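Local coordinates for B12-binding domain-containing protein (PDB 6WTE) that binds cobalamin and a [4Fe-4S] cluster and acts as a radical S-adenosylmethionine methylase that probably transfers methyl groups by non-radical chemistry, at residues A[183-197]-A[237-251]. Numbering follows the deposited sequence.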
ATOM      1  N   GLN A 183      14.215   5.973  10.403  1.00 12.46           N
ATOM      2  CA  GLN A 183      12.803   5.822  10.722  1.00 12.22           C
ATOM      3  C   GLN A 183      12.138   7.166  10.995  1.00 15.23           C
ATOM      4  O   GLN A 183      12.752   8.100  11.519  1.00 14.49           O
ATOM      5  CB  GLN A 183      12.632   4.901  11.933  1.00 14.93           C
ATOM      6  CG  GLN A 183      13.166   5.468  13.226  1.00 16.42           C
ATOM      7  CD  GLN A 183      13.075   4.465  14.349  1.00 23.80           C
ATOM      8  OE1 GLN A 183      12.150   4.492  15.156  1.00 24.17           O
ATOM      9  NE2 GLN A 183      14.036   3.556  14.395  1.00 24.60           N
ATOM     10  N   PHE A 184      10.863   7.249  10.606  1.00 13.66           N
ATOM     11  CA  PHE A 184       9.960   8.348  10.957  1.00 12.14           C
ATOM     12  C   PHE A 184      10.563   9.718  10.646  1.00 14.43           C
ATOM     13  O   PHE A 184      10.544  10.636  11.469  1.00 15.41           O
ATOM     14  CB  PHE A 184       9.536   8.259  12.425  1.00 12.12           C
ATOM     15  CG  PHE A 184       8.764   7.015  12.757  1.00 14.09           C
ATOM     16  CD1 PHE A 184       7.445   6.873  12.350  1.00 14.20           C
ATOM     17  CD2 PHE A 184       9.351   5.990  13.485  1.00 15.14           C
ATOM     18  CE1 PHE A 184       6.729   5.729  12.659  1.00 11.63           C
ATOM     19  CE2 PHE A 184       8.637   4.837  13.795  1.00 14.12           C
ATOM     20  CZ  PHE A 184       7.327   4.711  13.376  1.00 14.77           C
ATOM     21  N   GLU A 185      11.089   9.855   9.430  1.00 14.76           N
ATOM     22  CA  GLU A 185      11.520  11.134   8.889  1.00 11.91           C
ATOM     23  C   GLU A 185      10.413  11.739   8.034  1.00 12.40           C
ATOM     24  O   GLU A 185       9.549  11.021   7.523  1.00 11.67           O
ATOM     25  CB  GLU A 185      12.788  10.951   8.043  1.00 15.08           C
ATOM     26  CG  GLU A 185      13.994  10.455   8.840  1.00 14.62           C
ATOM     27  CD  GLU A 185      15.183  10.094   7.951  1.00 15.16           C
ATOM     28  OE1 GLU A 185      15.042  10.145   6.710  1.00 14.67           O
ATOM     29  OE2 GLU A 185      16.260   9.752   8.496  1.00 16.01           O
ATOM     30  N   PRO A 186      10.400  13.063   7.858  1.00 11.43           N
ATOM     31  CA  PRO A 186       9.348  13.667   7.013  1.00 11.84           C
ATOM     32  C   PRO A 186       9.430  13.244   5.556  1.00 12.01           C
ATOM     33  O   PRO A 186       8.389  13.013   4.925  1.00 10.34           O
ATOM     34  CB  PRO A 186       9.592  15.174   7.177  1.00 13.44           C
ATOM     35  CG  PRO A 186      10.296  15.304   8.511  1.00 16.51           C
ATOM     36  CD  PRO A 186      11.186  14.083   8.574  1.00 15.10           C
ATOM     37  N   ARG A 187      10.640  13.152   5.007  1.00 11.57           N
ATOM     38  CA  ARG A 187      10.936  12.731   3.637  1.00 10.56           C
ATOM     39  C   ARG A 187      10.362  13.664   2.577  1.00 12.51           C
ATOM     40  O   ARG A 187      10.360  13.311   1.387  1.00 13.07           O
ATOM     41  CB  ARG A 187      10.469  11.285   3.377  1.00 11.74           C
ATOM     42  CG  ARG A 187      10.959  10.311   4.452  1.00 13.73           C
ATOM     43  CD  ARG A 187      10.805   8.835   4.056  1.00 14.22           C
ATOM     44  NE  ARG A 187      10.629   8.034   5.258  1.00 14.88           N
ATOM     45  CZ  ARG A 187      11.616   7.705   6.087  1.00 16.99           C
ATOM     46  NH1 ARG A 187      12.863   8.081   5.822  1.00 18.18           N
ATOM     47  NH2 ARG A 187      11.357   7.003   7.183  1.00 13.99           N
ATOM     48  N   VAL A 188       9.916  14.865   2.962  1.00 11.73           N
ATOM     49  CA  VAL A 188       9.377  15.808   1.982  1.00 10.49           C
ATOM     50  C   VAL A 188      10.428  16.157   0.932  1.00 15.87           C
ATOM     51  O   VAL A 188      10.111  16.308  -0.256  1.00 13.58           O
ATOM     52  CB  VAL A 188       8.838  17.065   2.690  1.00 13.69           C
ATOM     53  CG1 VAL A 188       8.408  18.114   1.671  1.00 18.70           C
ATOM     54  CG2 VAL A 188       7.677  16.698   3.597  1.00 14.31           C
ATOM     55  N   TRP A 189      11.698  16.282   1.345  1.00 11.89           N
ATOM     56  CA  TRP A 189      12.753  16.633   0.398  1.00 15.11           C
ATOM     57  C   TRP A 189      12.931  15.580  -0.685  1.00 15.18           C
ATOM     58  O   TRP A 189      13.508  15.877  -1.739  1.00 15.27           O
ATOM     59  CB  TRP A 189      14.090  16.855   1.125  1.00 14.84           C
ATOM     60  CG  TRP A 189      14.724  15.611   1.703  1.00 14.79           C
ATOM     61  CD1 TRP A 189      14.576  15.127   2.972  1.00 13.68           C
ATOM     62  CD2 TRP A 189      15.617  14.710   1.032  1.00 18.24           C
ATOM     63  NE1 TRP A 189      15.316  13.975   3.132  1.00 15.13           N
ATOM     64  CE2 TRP A 189      15.961  13.699   1.954  1.00 15.56           C
ATOM     65  CE3 TRP A 189      16.151  14.656  -0.259  1.00 19.02           C
ATOM     66  CZ2 TRP A 189      16.816  12.650   1.626  1.00 15.96           C
ATOM     67  CZ3 TRP A 189      17.003  13.608  -0.583  1.00 18.09           C
ATOM     68  CH2 TRP A 189      17.325  12.622   0.354  1.00 16.50           C
ATOM     69  N   GLN A 190      12.459  14.357  -0.450  1.00 13.06           N
ATOM     70  CA  GLN A 190      12.602  13.280  -1.420  1.00 12.53           C
ATOM     71  C   GLN A 190      11.547  13.332  -2.516  1.00 13.96           C
ATOM     72  O   GLN A 190      11.698  12.641  -3.529  1.00 13.01           O
ATOM     73  CB  GLN A 190      12.533  11.923  -0.708  1.00 11.11           C
ATOM     74  CG  GLN A 190      13.589  11.752   0.401  1.00 13.00           C
ATOM     75  CD  GLN A 190      13.461  10.449   1.168  1.00 11.76           C
ATOM     76  OE1 GLN A 190      13.798  10.380   2.354  1.00 13.87           O
ATOM     77  NE2 GLN A 190      13.002   9.398   0.491  1.00  9.79           N
ATOM     78  N   VAL A 191      10.499  14.140  -2.335  1.00 12.19           N
ATOM     79  CA  VAL A 191       9.330  14.144  -3.210  1.00 13.61           C
ATOM     80  C   VAL A 191       9.515  15.171  -4.323  1.00 13.89           C
ATOM     81  O   VAL A 191       9.858  16.329  -4.060  1.00 14.33           O
ATOM     82  CB  VAL A 191       8.056  14.455  -2.403  1.00 12.98           C
ATOM     83  CG1 VAL A 191       6.852  14.532  -3.324  1.00 12.44           C
ATOM     84  CG2 VAL A 191       7.842  13.408  -1.325  1.00 12.96           C
ATOM     85  N   ASP A 192       9.255  14.755  -5.562  1.00 12.49           N
ATOM     86  CA  ASP A 192       9.137  15.691  -6.679  1.00 12.46           C
ATOM     87  C   ASP A 192       7.745  16.306  -6.612  1.00 13.95           C
ATOM     88  O   ASP A 192       6.761  15.704  -7.046  1.00 15.25           O
ATOM     89  CB  ASP A 192       9.386  14.979  -8.006  1.00 13.99           C
ATOM     90  CG  ASP A 192       9.207  15.885  -9.216  1.00 20.04           C
ATOM     91  OD1 ASP A 192       8.892  17.091  -9.070  1.00 16.13           O
ATOM     92  OD2 ASP A 192       9.390  15.370 -10.337  1.00 20.16           O
ATOM     93  N   GLN A 193       7.663  17.514  -6.065  1.00 12.82           N
ATOM     94  CA  GLN A 193       6.399  18.214  -5.882  1.00 13.08           C
ATOM     95  C   GLN A 193       6.011  19.066  -7.080  1.00 12.29           C
ATOM     96  O   GLN A 193       4.960  19.711  -7.043  1.00 14.79           O
ATOM     97  CB  GLN A 193       6.468  19.104  -4.643  1.00 13.75           C
ATOM     98  CG  GLN A 193       6.816  18.375  -3.364  1.00 12.90           C
ATOM     99  CD  GLN A 193       7.014  19.329  -2.209  1.00 16.13           C
ATOM    100  OE1 GLN A 193       8.147  19.614  -1.812  1.00 21.33           O
ATOM    101  NE2 GLN A 193       5.917  19.844  -1.670  1.00 14.03           N
ATOM    102  N   LEU A 194       6.824  19.088  -8.135  1.00 13.17           N
ATOM    103  CA  LEU A 194       6.618  19.994  -9.256  1.00 17.18           C
ATOM    104  C   LEU A 194       6.120  19.300 -10.513  1.00 17.89           C
ATOM    105  O   LEU A 194       5.195  19.794 -11.162  1.00 16.60           O
ATOM    106  CB  LEU A 194       7.924  20.741  -9.573  1.00 17.34           C
ATOM    107  CG  LEU A 194       8.490  21.625  -8.463  1.00 20.79           C
ATOM    108  CD1 LEU A 194       9.822  22.228  -8.876  1.00 22.11           C
ATOM    109  CD2 LEU A 194       7.497  22.718  -8.111  1.00 20.27           C
ATOM    110  N   SER A 195       6.709  18.168 -10.884  1.00 16.48           N
ATOM    111  CA  SER A 195       6.502  17.642 -12.225  1.00 19.45           C
ATOM    112  C   SER A 195       5.126  17.009 -12.380  1.00 15.45           C
ATOM    113  O   SER A 195       4.523  16.520 -11.420  1.00 16.11           O
ATOM    114  CB  SER A 195       7.559  16.594 -12.573  1.00 18.39           C
ATOM    115  OG  SER A 195       8.863  17.050 -12.266  1.00 19.74           O
ATOM    116  N   VAL A 196       4.642  17.019 -13.617  1.00 16.59           N
ATOM    117  CA  VAL A 196       3.556  16.137 -14.026  1.00 15.11           C
ATOM    118  C   VAL A 196       4.168  14.772 -14.305  1.00 17.10           C
ATOM    119  O   VAL A 196       5.098  14.654 -15.108  1.00 21.46           O
ATOM    120  CB  VAL A 196       2.834  16.686 -15.265  1.00 18.52           C
ATOM    121  CG1 VAL A 196       1.815  15.680 -15.774  1.00 18.15           C
ATOM    122  CG2 VAL A 196       2.184  18.028 -14.957  1.00 19.23           C
ATOM    123  N   TYR A 197       3.666  13.741 -13.639  1.00 14.37           N
ATOM    124  CA  TYR A 197       4.174  12.396 -13.879  1.00 17.55           C
ATOM    125  C   TYR A 197       3.589  11.892 -15.193  1.00 16.64           C
ATOM    126  O   TYR A 197       2.367  11.884 -15.369  1.00 15.57           O
ATOM    127  CB  TYR A 197       3.826  11.463 -12.720  1.00 14.20           C
ATOM    128  CG  TYR A 197       4.233  11.977 -11.345  1.00 14.80           C
ATOM    129  CD1 TYR A 197       5.344  12.805 -11.173  1.00 16.03           C
ATOM    130  CD2 TYR A 197       3.490  11.642 -10.222  1.00 13.91           C
ATOM    131  CE1 TYR A 197       5.695  13.280  -9.912  1.00 15.16           C
ATOM    132  CE2 TYR A 197       3.840  12.097  -8.970  1.00 14.19           C
ATOM    133  CZ  TYR A 197       4.935  12.920  -8.818  1.00 13.75           C
ATOM    134  OH  TYR A 197       5.260  13.373  -7.552  1.00 13.29           O
ATOM    135  N   PRO A 237       3.350   6.287   7.932  1.00 11.50           N
ATOM    136  CA  PRO A 237       4.167   7.422   8.393  1.00  9.86           C
ATOM    137  C   PRO A 237       5.657   7.149   8.252  1.00 12.01           C
ATOM    138  O   PRO A 237       6.406   8.011   7.782  1.00 10.13           O
ATOM    139  CB  PRO A 237       3.733   7.596   9.852  1.00 13.66           C
ATOM    140  CG  PRO A 237       2.309   7.145   9.852  1.00 12.71           C
ATOM    141  CD  PRO A 237       2.265   5.984   8.887  1.00 12.87           C
ATOM    142  N   ASP A 238       6.104   5.949   8.603  1.00 10.45           N
ATOM    143  CA  ASP A 238       7.524   5.655   8.461  1.00  9.33           C
ATOM    144  C   ASP A 238       7.901   5.394   7.009  1.00 10.43           C
ATOM    145  O   ASP A 238       8.899   5.927   6.514  1.00 12.16           O
ATOM    146  CB  ASP A 238       7.919   4.452   9.300  1.00 10.83           C
ATOM    147  CG  ASP A 238       9.311   3.982   8.967  1.00 10.44           C
ATOM    148  OD1 ASP A 238      10.255   4.727   9.285  1.00 10.72           O
ATOM    149  OD2 ASP A 238       9.455   2.906   8.353  1.00 11.83           O
ATOM    150  N   ALA A 239       7.131   4.549   6.325  1.00 10.45           N
ATOM    151  CA  ALA A 239       7.549   4.073   5.011  1.00  9.07           C
ATOM    152  C   ALA A 239       7.329   5.103   3.910  1.00 10.88           C
ATOM    153  O   ALA A 239       8.033   5.072   2.894  1.00 14.15           O
ATOM    154  CB  ALA A 239       6.815   2.775   4.672  1.00 10.87           C
ATOM    155  N   LYS A 240       6.365   6.003   4.071  1.00 10.43           N
ATOM    156  CA  LYS A 240       6.163   7.097   3.126  1.00 10.20           C
ATOM    157  C   LYS A 240       6.787   8.402   3.596  1.00 11.84           C
ATOM    158  O   LYS A 240       7.387   9.121   2.795  1.00 11.57           O
ATOM    159  CB  LYS A 240       4.665   7.324   2.876  1.00  9.60           C
ATOM    160  CG  LYS A 240       3.887   6.070   2.517  1.00 10.68           C
ATOM    161  CD  LYS A 240       4.297   5.514   1.153  1.00 11.21           C
ATOM    162  CE  LYS A 240       3.888   6.427   0.007  1.00 12.09           C
ATOM    163  NZ  LYS A 240       3.860   5.691  -1.295  1.00 12.72           N
ATOM    164  N   GLY A 241       6.650   8.734   4.870  1.00 12.05           N
ATOM    165  CA  GLY A 241       7.133  10.002   5.385  1.00 11.13           C
ATOM    166  C   GLY A 241       6.100  10.560   6.338  1.00 11.87           C
ATOM    167  O   GLY A 241       4.897  10.360   6.173  1.00 11.08           O
ATOM    168  N   THR A 242       6.578  11.273   7.357  1.00 10.70           N
ATOM    169  CA  THR A 242       5.744  11.754   8.452  1.00 10.37           C
ATOM    170  C   THR A 242       5.184  13.151   8.228  1.00 13.20           C
ATOM    171  O   THR A 242       4.490  13.665   9.111  1.00 12.58           O
ATOM    172  CB  THR A 242       6.544  11.765   9.758  1.00 12.25           C
ATOM    173  OG1 THR A 242       7.661  12.655   9.615  1.00 12.03           O
ATOM    174  CG2 THR A 242       7.057  10.372  10.085  1.00 14.64           C
ATOM    175  N   ARG A 243       5.490  13.792   7.101  1.00 11.74           N
ATOM    176  CA  ARG A 243       4.955  15.108   6.783  1.00 12.82           C
ATOM    177  C   ARG A 243       4.508  15.118   5.327  1.00 11.85           C
ATOM    178  O   ARG A 243       4.952  14.301   4.514  1.00 13.61           O
ATOM    179  CB  ARG A 243       5.986  16.219   7.031  1.00 15.34           C
ATOM    180  CG  ARG A 243       6.384  16.378   8.499  1.00 17.71           C
ATOM    181  CD  ARG A 243       5.209  16.825   9.362  1.00 16.82           C
ATOM    182  NE  ARG A 243       5.609  16.970  10.759  1.00 23.32           N
ATOM    183  CZ  ARG A 243       5.393  16.056  11.702  1.00 29.49           C
ATOM    184  NH1 ARG A 243       4.763  14.926  11.406  1.00 21.42           N
ATOM    185  NH2 ARG A 243       5.802  16.276  12.948  1.00 24.73           N
ATOM    186  N   TYR A 244       3.628  16.060   4.997  1.00 12.64           N
ATOM    187  CA  TYR A 244       3.021  16.088   3.672  1.00 12.76           C
ATOM    188  C   TYR A 244       3.952  16.763   2.674  1.00 13.88           C
ATOM    189  O   TYR A 244       4.343  17.922   2.854  1.00 16.47           O
ATOM    190  CB  TYR A 244       1.658  16.778   3.727  1.00 12.84           C
ATOM    191  CG  TYR A 244       0.723  15.985   4.602  1.00 13.83           C
ATOM    192  CD1 TYR A 244       0.284  14.731   4.205  1.00 15.40           C
ATOM    193  CD2 TYR A 244       0.335  16.454   5.851  1.00 13.60           C
ATOM    194  CE1 TYR A 244      -0.537  13.977   5.011  1.00 15.30           C
ATOM    195  CE2 TYR A 244      -0.495  15.704   6.669  1.00 16.91           C
ATOM    196  CZ  TYR A 244      -0.918  14.461   6.242  1.00 14.56           C
ATOM    197  OH  TYR A 244      -1.740  13.694   7.037  1.00 14.42           O
ATOM    198  N   GLY A 245       4.323  16.020   1.638  1.00 14.19           N
ATOM    199  CA  GLY A 245       4.940  16.594   0.459  1.00 11.85           C
ATOM    200  C   GLY A 245       3.851  16.795  -0.573  1.00 12.28           C
ATOM    201  O   GLY A 245       3.488  15.855  -1.281  1.00 13.84           O
ATOM    202  N   GLN A 246       3.290  18.004  -0.629  1.00 12.39           N
ATOM    203  CA  GLN A 246       2.141  18.284  -1.479  1.00 13.56           C
ATOM    204  C   GLN A 246       2.597  18.560  -2.904  1.00 14.02           C
ATOM    205  O   GLN A 246       3.506  19.363  -3.127  1.00 15.26           O
ATOM    206  CB  GLN A 246       1.366  19.490  -0.948  1.00 13.33           C
ATOM    207  CG  GLN A 246       0.803  19.328   0.452  1.00 17.71           C
ATOM    208  CD  GLN A 246       0.106  20.583   0.941  1.00 18.74           C
ATOM    209  OE1 GLN A 246       0.228  21.650   0.338  1.00 22.90           O
ATOM    210  NE2 GLN A 246      -0.629  20.463   2.040  1.00 23.16           N
ATOM    211  N   ARG A 247       1.946  17.918  -3.868  1.00 13.35           N
ATOM    212  CA  ARG A 247       2.239  18.205  -5.262  1.00 11.27           C
ATOM    213  C   ARG A 247       1.548  19.490  -5.695  1.00 12.26           C
ATOM    214  O   ARG A 247       0.485  19.858  -5.177  1.00 11.57           O
ATOM    215  CB  ARG A 247       1.789  17.060  -6.167  1.00 13.47           C
ATOM    216  CG  ARG A 247       2.451  15.726  -5.897  1.00 13.71           C
ATOM    217  CD  ARG A 247       1.943  14.696  -6.889  1.00 10.48           C
ATOM    218  NE  ARG A 247       2.287  15.069  -8.264  1.00 13.76           N
ATOM    219  CZ  ARG A 247       1.735  14.535  -9.350  1.00 14.91           C
ATOM    220  NH1 ARG A 247       0.807  13.594  -9.235  1.00 13.58           N
ATOM    221  NH2 ARG A 247       2.118  14.941 -10.555  1.00 12.36           N
ATOM    222  N   GLU A 248       2.160  20.168  -6.662  1.00 12.65           N
ATOM    223  CA  GLU A 248       1.538  21.336  -7.276  1.00 15.33           C
ATOM    224  C   GLU A 248       0.162  20.976  -7.815  1.00 12.18           C
ATOM    225  O   GLU A 248       0.005  19.992  -8.541  1.00 14.14           O
ATOM    226  CB  GLU A 248       2.420  21.866  -8.412  1.00 13.69           C
ATOM    227  CG  GLU A 248       3.758  22.470  -7.994  1.00 19.63           C
ATOM    228  CD  GLU A 248       3.639  23.843  -7.341  1.00 19.92           C
ATOM    229  OE1 GLU A 248       2.749  24.053  -6.490  1.00 17.58           O
ATOM    230  OE2 GLU A 248       4.452  24.726  -7.689  1.00 24.00           O
ATOM    231  N   LEU A 249      -0.838  21.780  -7.450  1.00 14.52           N
ATOM    232  CA  LEU A 249      -2.213  21.470  -7.829  1.00 12.39           C
ATOM    233  C   LEU A 249      -2.353  21.358  -9.340  1.00 13.45           C
ATOM    234  O   LEU A 249      -2.981  20.421  -9.845  1.00 13.61           O
ATOM    235  CB  LEU A 249      -3.150  22.546  -7.282  1.00 15.42           C
ATOM    236  CG  LEU A 249      -3.178  22.669  -5.757  1.00 15.97           C
ATOM    237  CD1 LEU A 249      -3.853  23.973  -5.355  1.00 20.09           C
ATOM    238  CD2 LEU A 249      -3.889  21.484  -5.138  1.00 16.15           C
ATOM    239  N   ALA A 250      -1.745  22.286 -10.079  1.00 13.88           N
ATOM    240  CA  ALA A 250      -1.860  22.254 -11.533  1.00 14.89           C
ATOM    241  C   ALA A 250      -1.238  20.993 -12.120  1.00 15.53           C
ATOM    242  O   ALA A 250      -1.742  20.463 -13.117  1.00 15.17           O
ATOM    243  CB  ALA A 250      -1.210  23.494 -12.140  1.00 18.41           C
ATOM    244  N   SER A 251      -0.150  20.500 -11.519  1.00 13.04           N
ATOM    245  CA  SER A 251       0.491  19.293 -12.033  1.00 13.00           C
ATOM    246  C   SER A 251      -0.373  18.064 -11.792  1.00 13.82           C
ATOM    247  O   SER A 251      -0.494  17.204 -12.674  1.00 12.85           O
ATOM    248  CB  SER A 251       1.870  19.108 -11.393  1.00 14.77           C
ATOM    249  OG  SER A 251       2.727  20.193 -11.715  1.00 17.76           O
TER
HETATM  250  O   HOH W   1       9.342  13.028  11.605  1.00 25.03           O
HETATM  251  O   HOH W   2       6.632  13.455   2.627  1.00 12.09           O
HETATM  252  O   HOH W   3       4.581  16.705  -8.588  1.00 16.05           O
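Arg247 lays its guanidinium flat on the ring of Tyr197, the two planes only 13° apart and CZ 3.6 Å from the ring centroid, a stacked cation-pi pair. The arginine chain is extended as far as CD and then bends (chi3 62°), which turns the flat group over the ring. In the guanidinium plane, NH2 donates to Ser195 O at 3.0 Å, while a water accepts from NE and donates to both Asp192 O and Ser195 O. Tyr197 OH gives its proton to Asp192 O, so the ring is tied at its phenolic end; Arg247 NH2 also forms a salt bridge with Glu255, and NH1 donates to Leu222 O. With an alanine at Tyr197, the guanidinium would probably lose the ring it lies on and Asp192 O its phenol donor. Gln193 sends NE2 to Gln246 O at 2.9 Å, nearly in its own amide plane, and Ser251 OG donates to Leu194 O at 2.6 Å.

At the other end, Asp238 comes over a face of the Phe184 ring with CB, 4.0 Å from the centroid, in a CH-pi contact. With CG anti to the backbone N (chi1 169°), OD1 turns its anti lone pair to Phe184 N at 2.9 Å; Lys126 pairs with OD2. Arg187 NH2 donates to Asp238 O at 2.8 Å and to Gly182 O, and forms a salt bridge with Asp238 OD1, the guanidinium and carboxylate planes almost perpendicular. Glu185 OE1 pairs with Arg187 NH1 and with Arg162, extending the network. Thus the loop between strand 174-175 and helix 209-214 is fastened along a stretch of the radical SAM core whose Pro237 touches the [4Fe-4S] cluster and whose Lys240 binds cobalamin.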